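Local coordinates for sterol carrier protein 2 (Thermus thermophilus, PDB 2CX7), which probably binds sterols or other lipids in an apolar interior and carries them between membranes, at residues E20-A25 with A116-E121; S32-V37 with A70-V75; F74-D79 with L102-G107. One frame throughout, in Å; residues are numbered along the deposited sequence.

Contact 1: E20-A25 with A116-E121; sequences EAYRKA and AQAAQE
Ala-25 of helix 20-25 packs on Ala-118 of helix 116-127, in a small, partly buried helix-helix contact at the periphery of the fold. The segments run nearly antiparallel, at 158°, with their axes 8.6 Å apart. Ala-25 brings its CB to within 3.7 Å of Ala-118 CA, and Gln-117 borders it with CG and OE1 at the solvent side. One turn further along helix 116-127, Glu-121 lies against Ala-21 and Tyr-22. Its CB is 3.9 Å from Tyr-22 CA. A bend at chi2 (-57°) puts CD beside Ala-21, so the carboxylate rests on that methyl, with Glu-121 OE1 3.5 Å from Ala-21 CB. The Tyr-22 ring, its CG anti to the backbone N (chi1 173°), meets the partner helix by its edge: Ala-118 O lies in the ring plane, 3.9 Å from Tyr-22 CE1. A water joins the backbones, donating to Ala-25 O at 2.8 Å and accepting from Ala-118 N. Small alanines thus permit the close approach, and Gln-117 and Glu-121 lay carbon chains and polar ends against alanine methyls in van der Waals contact; the hydrogen bonding between the segments goes through that water.

Contact 2: S32-V37 with A70-V75; sequences SLALAV and AEADFV
Ala-34 and Ala-72 meet methyl to methyl, CB to CB at 3.7 Å, at the apolar centre of this contact. Val-75 CG2 closes on the same Ala-34 CB at 4.1 Å, and Ala-70 CB touches it more loosely, so residues 70-72 lie over this face of strand 32-37 before the chain turns into strand 74-78. Ala-70 also reaches Val-52 of the neighbouring strand. On the other face, Leu-33 reaches Phe-74: CG stands anti to the backbone N (chi1 170°), CD1 lies 3.8 Å from Phe-74 CB, and the two side chains cross at about a right angle. The Phe-74 ring presents its edge to Ser-32 O and meets Trp-29 beyond the segments.

Between the faces runs the parallel backbone ladder. Ser-32 O accepts from Phe-74 N, and Ala-34 N donates to Phe-74 O at 2.8 Å. Outward lies the polar edge, where Ser-32 and Asp-73 grip each other. Ser-32 OG sits between its own N and carbonyl carbon (chi1 52°) and accepts from Asp-73 N at 2.9 Å. In return Ser-32 N donates to Asp-73 OD2, also at 2.9 Å, meeting the oxygen on its anti side, 16° out of the carboxylate plane; OG adds a weak bond to the same OD2. An alanine in place of Ser-32 would probably leave the Asp-73 amide without this acceptor and the turn into strand 74-78 less firmly held. The pairing is the parallel step of the mixed five-stranded SCP-2 sheet, in which strands 49-56 and 59-67 intervene in sequence before the chain returns alongside strand 32-37.

Contact 3: F74-D79 with L102-G107; sequences FVIEAD and LELKKG
Lys-105 lies across the flank of strand 74-78 and can be followed outward from its CB, which sits beside Val-75, 3.7 Å from the carbonyl O and near CG1. CG moves on to Glu-77, 3.6 Å from its CB. The bend at chi2 (-67°) places CD near the Glu-77 carboxylate; the modelled closeness of CE and OE2 is doubtful. At the tip, NZ forms a salt bridge with Glu-103 OE1 at 2.9 Å, weak as a hydrogen bond, and a longer one with Glu-77 OE2, whose position is less sure. A water accepts from NZ and bonds weakly to that OE2. Arg-38 pairs with both glutamates as well, so two cations would probably offset the repulsion between the carboxylates.

The sheet face away from Glu-77 and Glu-103, which carries Ile-76 and Leu-104, is apolar. Ile-76 sets CG2 against Leu-102 CB at 3.8 Å and CG1 against Leu-104 CD1, while Ala-78 CB touches Leu-102 CD2. Leu-97 of helix 93-99 and Trp-83 of helix 80-86 pack onto this face too.

Main-chain hydrogen bonds tie the strands together. Glu-77 and Glu-103 form a hydrogen-bonded antiparallel pair, each N donating to the other's O at 2.8 Å. Val-75 O takes Lys-105 N at 2.8 Å and, weakly, Lys-106 N; Val-75 N donates to Lys-106 O. At the far end Phe-74 CD2 lies 3.8 Å from Gly-107 CA, where a CB would collide with the ring. Lys-106 carries its NZ away to Ala-72 O. With Lys-105 and Lys-106 both set opposite Val-75, the register slips by one: a classic beta bulge in an antiparallel pair, here on strand 103-106 at the margin of the SCP-2 sheet.

In the fold
Contacts 2 and 3 share strand 74-78, which is paired in parallel with strand 32-37 on one side and antiparallel with strand 103-106 on the other; their centres lie about 7 Å apart. Contact 2 is partly buried, with small apolar side chains at its heart and a single polar clasp at its end. Contact 3 is a surface contact: one face carries a charged network, while the other turns leucine and isoleucine to the helices. Contact 1, also partly buried, has its centre farther from the chain's centre, about 13 Å against 8 and 9 Å, and joins two helices through alanine packing and water. Along the chain it encloses both sheet contacts, bringing a helix near each end together.

Contact 1: E20-A25 with A116-E121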
loop_
_atom_site.group_PDB
_atom_site.type_symbol
_atom_site.label_atom_id
_atom_site.label_comp_id
_atom_site.label_asym_id
_atom_site.label_seq_id
_atom_site.Cartn_x
_atom_site.Cartn_y
_atom_site.Cartn_z
ATOM N N GLU A 20 4.503 -7.260 14.764
ATOM C CA GLU A 20 5.817 -6.955 15.314
ATOM C C GLU A 20 6.870 -6.869 14.204
ATOM O O GLU A 20 7.822 -6.101 14.312
ATOM C CB GLU A 20 6.247 -8.028 16.317
ATOM C CG GLU A 20 5.444 -8.053 17.594
ATOM C CD GLU A 20 5.726 -9.287 18.426
ATOM O OE1 GLU A 20 5.296 -10.386 18.010
ATOM O OE2 GLU A 20 6.379 -9.167 19.486
ATOM N N ALA A 21 6.698 -7.664 13.145
ATOM C CA ALA A 21 7.645 -7.677 12.029
ATOM C C ALA A 21 7.626 -6.345 11.289
ATOM O O ALA A 21 8.674 -5.782 10.966
ATOM C CB ALA A 21 7.314 -8.822 11.065
ATOM N N TYR A 22 6.428 -5.840 11.016
ATOM C CA TYR A 22 6.326 -4.555 10.341
ATOM C C TYR A 22 6.834 -3.451 11.271
ATOM O O TYR A 22 7.540 -2.530 10.845
ATOM C CB TYR A 22 4.879 -4.240 9.951
ATOM C CG TYR A 22 4.766 -2.844 9.399
ATOM C CD1 TYR A 22 5.337 -2.515 8.171
ATOM C CD2 TYR A 22 4.191 -1.822 10.153
ATOM C CE1 TYR A 22 5.349 -1.198 7.711
ATOM C CE2 TYR A 22 4.194 -0.516 9.708
ATOM C CZ TYR A 22 4.777 -0.206 8.485
ATOM O OH TYR A 22 4.793 1.103 8.057
ATOM N N ARG A 23 6.469 -3.553 12.543
ATOM C CA ARG A 23 6.859 -2.566 13.544
ATOM C C ARG A 23 8.376 -2.406 13.587
ATOM O O ARG A 23 8.882 -1.290 13.659
ATOM C CB ARG A 23 6.334 -2.992 14.919
ATOM C CG ARG A 23 6.161 -1.851 15.918
ATOM C CD ARG A 23 5.687 -2.406 17.241
ATOM N NE ARG A 23 4.417 -3.109 17.089
ATOM C CZ ARG A 23 4.057 -4.157 17.818
ATOM N NH1 ARG A 23 4.877 -4.626 18.744
ATOM N NH2 ARG A 23 2.877 -4.731 17.623
ATOM N N LYS A 24 9.096 -3.523 13.541
ATOM C CA LYS A 24 10.557 -3.493 13.566
ATOM C C LYS A 24 11.115 -2.929 12.262
ATOM O O LYS A 24 11.956 -2.028 12.278
ATOM C CB LYS A 24 11.124 -4.901 13.794
ATOM C CG LYS A 24 10.891 -5.463 15.182
ATOM C CD LYS A 24 11.653 -6.774 15.380
ATOM C CE LYS A 24 11.399 -7.362 16.761
ATOM N NZ LYS A 24 9.964 -7.721 16.960
ATOM N N ALA A 25 10.630 -3.449 11.135
ATOM C CA ALA A 25 11.087 -3.018 9.812
ATOM C C ALA A 25 10.908 -1.536 9.507
ATOM O O ALA A 25 11.736 -0.929 8.817
ATOM C CB ALA A 25 10.389 -3.842 8.733
ATOM N N ALA A 116 13.135 -1.253 2.035
ATOM C CA ALA A 116 12.667 -2.426 1.307
ATOM C C ALA A 116 12.012 -3.473 2.218
ATOM O O ALA A 116 11.001 -4.074 1.857
ATOM C CB ALA A 116 13.838 -3.049 0.530
ATOM N N GLN A 117 12.571 -3.689 3.405
ATOM C CA GLN A 117 11.999 -4.674 4.304
ATOM C C GLN A 117 10.616 -4.231 4.801
ATOM O O GLN A 117 9.706 -5.046 4.947
ATOM C CB GLN A 117 12.936 -4.908 5.487
ATOM C CG GLN A 117 12.536 -6.086 6.353
ATOM C CD GLN A 117 13.492 -6.293 7.509
ATOM O OE1 GLN A 117 13.722 -5.383 8.308
ATOM N NE2 GLN A 117 14.059 -7.493 7.605
ATOM N N ALA A 118 10.467 -2.940 5.078
ATOM C CA ALA A 118 9.184 -2.421 5.539
ATOM C C ALA A 118 8.157 -2.644 4.427
ATOM O O ALA A 118 7.008 -3.004 4.693
ATOM C CB ALA A 118 9.297 -0.918 5.867
ATOM N N ALA A 119 8.579 -2.438 3.180
ATOM C CA ALA A 119 7.690 -2.626 2.037
ATOM C C ALA A 119 7.273 -4.096 1.944
ATOM O O ALA A 119 6.098 -4.413 1.733
ATOM C CB ALA A 119 8.388 -2.184 0.744
ATOM N N GLN A 120 8.241 -4.995 2.095
ATOM C CA GLN A 120 7.952 -6.421 2.044
ATOM C C GLN A 120 6.949 -6.775 3.142
ATOM O O GLN A 120 6.012 -7.548 2.918
ATOM C CB GLN A 120 9.244 -7.232 2.215
ATOM C CG GLN A 120 10.206 -7.125 1.047
ATOM C CD GLN A 120 11.549 -7.773 1.342
ATOM O OE1 GLN A 120 12.248 -7.388 2.282
ATOM N NE2 GLN A 120 11.916 -8.763 0.538
ATOM N N GLU A 121 7.131 -6.198 4.329
ATOM C CA GLU A 121 6.216 -6.477 5.432
ATOM C C GLU A 121 4.826 -5.871 5.204
ATOM O O GLU A 121 3.812 -6.497 5.525
ATOM C CB GLU A 121 6.792 -5.972 6.764
ATOM C CG GLU A 121 7.935 -6.815 7.334
ATOM C CD GLU A 121 7.548 -8.276 7.541
ATOM O OE1 GLU A 121 6.350 -8.559 7.746
ATOM O OE2 GLU A 121 8.448 -9.139 7.510
HETATM O O HOH W 1 12.553 -1.208 6.177
#

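Contact 2: S32-V37 with A70-V75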
loop_
_atom_site.group_PDB
_atom_site.type_symbol
_atom_site.label_atom_id
_atom_site.label_comp_id
_atom_site.label_asym_id
_atom_site.label_seq_id
_atom_site.Cartn_x
_atom_site.Cartn_y
_atom_site.Cartn_z
ATOM N N SER A 32 3.280 9.419 4.674
ATOM C CA SER A 32 2.042 8.743 4.293
ATOM C C SER A 32 2.296 7.967 3.005
ATOM O O SER A 32 3.178 8.318 2.221
ATOM C CB SER A 32 0.912 9.761 4.099
ATOM O OG SER A 32 1.286 10.801 3.212
ATOM N N LEU A 33 1.533 6.900 2.797
ATOM C CA LEU A 33 1.692 6.077 1.605
ATOM C C LEU A 33 0.331 5.762 1.027
ATOM O O LEU A 33 -0.557 5.287 1.742
ATOM C CB LEU A 33 2.402 4.757 1.957
ATOM C CG LEU A 33 2.449 3.645 0.897
ATOM C CD1 LEU A 33 3.342 4.068 -0.264
ATOM C CD2 LEU A 33 3.006 2.356 1.531
ATOM N N ALA A 34 0.170 6.021 -0.266
ATOM C CA ALA A 34 -1.082 5.734 -0.937
ATOM C C ALA A 34 -0.892 4.586 -1.908
ATOM O O ALA A 34 0.048 4.584 -2.714
ATOM C CB ALA A 34 -1.586 6.967 -1.687
ATOM N N LEU A 35 -1.779 3.601 -1.804
ATOM C CA LEU A 35 -1.787 2.454 -2.696
ATOM C C LEU A 35 -2.977 2.769 -3.603
ATOM O O LEU A 35 -4.143 2.645 -3.201
ATOM C CB LEU A 35 -2.013 1.170 -1.904
ATOM C CG LEU A 35 -1.039 0.958 -0.741
ATOM C CD1 LEU A 35 -1.315 -0.396 -0.106
ATOM C CD2 LEU A 35 0.412 1.059 -1.238
ATOM N N ALA A 36 -2.674 3.196 -4.822
ATOM C CA ALA A 36 -3.698 3.621 -5.765
ATOM C C ALA A 36 -4.021 2.661 -6.906
ATOM O O ALA A 36 -3.123 2.081 -7.524
ATOM C CB ALA A 36 -3.308 4.980 -6.337
ATOM N N VAL A 37 -5.320 2.519 -7.162
ATOM C CA VAL A 37 -5.857 1.683 -8.233
ATOM C C VAL A 37 -6.302 2.629 -9.342
ATOM O O VAL A 37 -7.067 3.562 -9.088
ATOM C CB VAL A 37 -7.098 0.868 -7.758
ATOM C CG1 VAL A 37 -7.679 0.063 -8.927
ATOM C CG2 VAL A 37 -6.713 -0.067 -6.623
ATOM N N ALA A 70 -5.669 10.371 -4.551
ATOM C CA ALA A 70 -5.341 10.483 -3.134
ATOM C C ALA A 70 -3.990 11.170 -2.934
ATOM O O ALA A 70 -3.073 11.011 -3.744
ATOM C CB ALA A 70 -5.324 9.101 -2.491
ATOM N N GLU A 71 -3.878 11.935 -1.852
ATOM C CA GLU A 71 -2.645 12.651 -1.539
ATOM C C GLU A 71 -1.812 11.919 -0.489
ATOM O O GLU A 71 -2.344 11.421 0.505
ATOM C CB GLU A 71 -2.955 14.066 -1.028
ATOM C CG GLU A 71 -3.733 14.943 -2.004
ATOM C CD GLU A 71 -5.152 14.447 -2.234
ATOM O OE1 GLU A 71 -5.906 14.322 -1.244
ATOM O OE2 GLU A 71 -5.516 14.185 -3.403
ATOM N N ALA A 72 -0.504 11.861 -0.717
ATOM C CA ALA A 72 0.409 11.206 0.212
ATOM C C ALA A 72 1.854 11.551 -0.127
ATOM O O ALA A 72 2.138 12.072 -1.206
ATOM C CB ALA A 72 0.209 9.693 0.158
ATOM N N ASP A 73 2.762 11.263 0.800
ATOM C CA ASP A 73 4.177 11.513 0.579
ATOM C C ASP A 73 4.698 10.558 -0.492
ATOM O O ASP A 73 5.570 10.903 -1.282
ATOM C CB ASP A 73 4.958 11.323 1.878
ATOM C CG ASP A 73 4.639 12.387 2.899
ATOM O OD1 ASP A 73 4.733 13.587 2.553
ATOM O OD2 ASP A 73 4.297 12.029 4.042
ATOM N N PHE A 74 4.165 9.341 -0.497
ATOM C CA PHE A 74 4.544 8.357 -1.495
ATOM C C PHE A 74 3.266 7.813 -2.108
ATOM O O PHE A 74 2.304 7.528 -1.399
ATOM C CB PHE A 74 5.344 7.213 -0.871
ATOM C CG PHE A 74 6.689 7.632 -0.348
ATOM C CD1 PHE A 74 6.815 8.189 0.920
ATOM C CD2 PHE A 74 7.830 7.478 -1.134
ATOM C CE1 PHE A 74 8.063 8.590 1.402
ATOM C CE2 PHE A 74 9.080 7.875 -0.668
ATOM C CZ PHE A 74 9.197 8.431 0.604
ATOM N N VAL A 75 3.258 7.687 -3.427
ATOM C CA VAL A 75 2.100 7.166 -4.129
ATOM C C VAL A 75 2.542 6.073 -5.086
ATOM O O VAL A 75 3.409 6.291 -5.938
ATOM C CB VAL A 75 1.373 8.269 -4.921
ATOM C CG1 VAL A 75 0.211 7.675 -5.701
ATOM C CG2 VAL A 75 0.869 9.332 -3.963
#

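Contact 3: F74-D79 with L102-G107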
loop_
_atom_site.group_PDB
_atom_site.type_symbol
_atom_site.label_atom_id
_atom_site.label_comp_id
_atom_site.label_asym_id
_atom_site.label_seq_id
_atom_site.Cartn_x
_atom_site.Cartn_y
_atom_site.Cartn_z
ATOM N N PHE A 74 4.165 9.341 -0.497
ATOM C CA PHE A 74 4.544 8.357 -1.495
ATOM C C PHE A 74 3.266 7.813 -2.108
ATOM O O PHE A 74 2.304 7.528 -1.399
ATOM C CB PHE A 74 5.344 7.213 -0.871
ATOM C CG PHE A 74 6.689 7.632 -0.348
ATOM C CD1 PHE A 74 6.815 8.189 0.920
ATOM C CD2 PHE A 74 7.830 7.478 -1.134
ATOM C CE1 PHE A 74 8.063 8.590 1.402
ATOM C CE2 PHE A 74 9.080 7.875 -0.668
ATOM C CZ PHE A 74 9.197 8.431 0.604
ATOM N N VAL A 75 3.258 7.687 -3.427
ATOM C CA VAL A 75 2.100 7.166 -4.129
ATOM C C VAL A 75 2.542 6.073 -5.086
ATOM O O VAL A 75 3.409 6.291 -5.938
ATOM C CB VAL A 75 1.373 8.269 -4.921
ATOM C CG1 VAL A 75 0.211 7.675 -5.701
ATOM C CG2 VAL A 75 0.869 9.332 -3.963
ATOM N N ILE A 76 1.976 4.884 -4.901
ATOM C CA ILE A 76 2.272 3.740 -5.761
ATOM C C ILE A 76 0.960 3.380 -6.443
ATOM O O ILE A 76 -0.015 2.992 -5.793
ATOM C CB ILE A 76 2.762 2.522 -4.976
ATOM C CG1 ILE A 76 4.021 2.877 -4.182
ATOM C CG2 ILE A 76 3.059 1.378 -5.956
ATOM C CD1 ILE A 76 4.565 1.727 -3.341
ATOM N N GLU A 77 0.954 3.499 -7.761
ATOM C CA GLU A 77 -0.237 3.256 -8.568
ATOM C C GLU A 77 -0.120 2.000 -9.426
ATOM O O GLU A 77 0.978 1.634 -9.863
ATOM C CB GLU A 77 -0.463 4.486 -9.452
ATOM C CG GLU A 77 -1.484 4.340 -10.550
ATOM C CD GLU A 77 -1.418 5.514 -11.520
ATOM O OE1 GLU A 77 -1.756 6.642 -11.104
ATOM O OE2 GLU A 77 -1.008 5.308 -12.687
ATOM N N ALA A 78 -1.258 1.365 -9.698
ATOM C CA ALA A 78 -1.263 0.151 -10.503
ATOM C C ALA A 78 -2.674 -0.217 -10.931
ATOM O O ALA A 78 -3.658 0.322 -10.403
ATOM C CB ALA A 78 -0.646 -1.002 -9.704
ATOM N N ASP A 79 -2.762 -1.119 -11.904
ATOM C CA ASP A 79 -4.052 -1.617 -12.371
ATOM C C ASP A 79 -4.573 -2.511 -11.247
ATOM O O ASP A 79 -3.783 -3.139 -10.536
ATOM C CB ASP A 79 -3.881 -2.481 -13.621
ATOM C CG ASP A 79 -3.808 -1.673 -14.898
ATOM O OD1 ASP A 79 -3.459 -0.481 -14.833
ATOM O OD2 ASP A 79 -4.089 -2.250 -15.978
ATOM N N LEU A 102 4.113 -1.869 -10.563
ATOM C CA LEU A 102 3.634 -1.028 -9.480
ATOM C C LEU A 102 4.427 0.220 -9.853
ATOM O O LEU A 102 5.654 0.180 -9.904
ATOM C CB LEU A 102 4.076 -1.532 -8.100
ATOM C CG LEU A 102 3.438 -2.819 -7.557
ATOM C CD1 LEU A 102 4.006 -3.090 -6.173
ATOM C CD2 LEU A 102 1.914 -2.682 -7.488
ATOM N N GLU A 103 3.727 1.308 -10.133
ATOM C CA GLU A 103 4.382 2.534 -10.558
ATOM C C GLU A 103 4.499 3.570 -9.449
ATOM O O GLU A 103 3.504 3.982 -8.851
ATOM C CB GLU A 103 3.633 3.115 -11.771
ATOM C CG GLU A 103 4.106 4.498 -12.208
ATOM C CD GLU A 103 3.512 4.943 -13.543
ATOM O OE1 GLU A 103 2.340 4.613 -13.814
ATOM O OE2 GLU A 103 4.216 5.640 -14.314
ATOM N N LEU A 104 5.727 3.977 -9.163
ATOM C CA LEU A 104 5.941 4.985 -8.134
ATOM C C LEU A 104 5.633 6.346 -8.752
ATOM O O LEU A 104 6.439 6.907 -9.500
ATOM C CB LEU A 104 7.383 4.932 -7.630
ATOM C CG LEU A 104 7.684 5.837 -6.430
ATOM C CD1 LEU A 104 6.898 5.351 -5.207
ATOM C CD2 LEU A 104 9.181 5.818 -6.141
ATOM N N LYS A 105 4.450 6.865 -8.446
ATOM C CA LYS A 105 3.998 8.147 -8.982
ATOM C C LYS A 105 4.507 9.366 -8.218
ATOM O O LYS A 105 4.637 10.457 -8.785
ATOM C CB LYS A 105 2.473 8.175 -9.013
ATOM C CG LYS A 105 1.854 7.240 -10.038
ATOM C CD LYS A 105 2.165 7.695 -11.454
ATOM C CE LYS A 105 1.280 6.981 -12.460
ATOM N NZ LYS A 105 1.537 7.391 -13.874
ATOM N N LYS A 106 4.774 9.188 -6.932
ATOM C CA LYS A 106 5.283 10.278 -6.100
ATOM C C LYS A 106 6.269 9.688 -5.110
ATOM O O LYS A 106 5.995 8.661 -4.481
ATOM C CB LYS A 106 4.139 10.976 -5.361
ATOM C CG LYS A 106 4.573 12.188 -4.549
ATOM C CD LYS A 106 3.361 12.892 -3.969
ATOM C CE LYS A 106 3.745 14.025 -3.030
ATOM N NZ LYS A 106 2.527 14.578 -2.365
ATOM N N GLY A 107 7.416 10.338 -4.979
ATOM C CA GLY A 107 8.455 9.845 -4.099
ATOM C C GLY A 107 9.562 9.300 -4.986
ATOM O O GLY A 107 9.362 9.106 -6.190
HETATM O O HOH W 2 -0.686 6.590 -15.728
#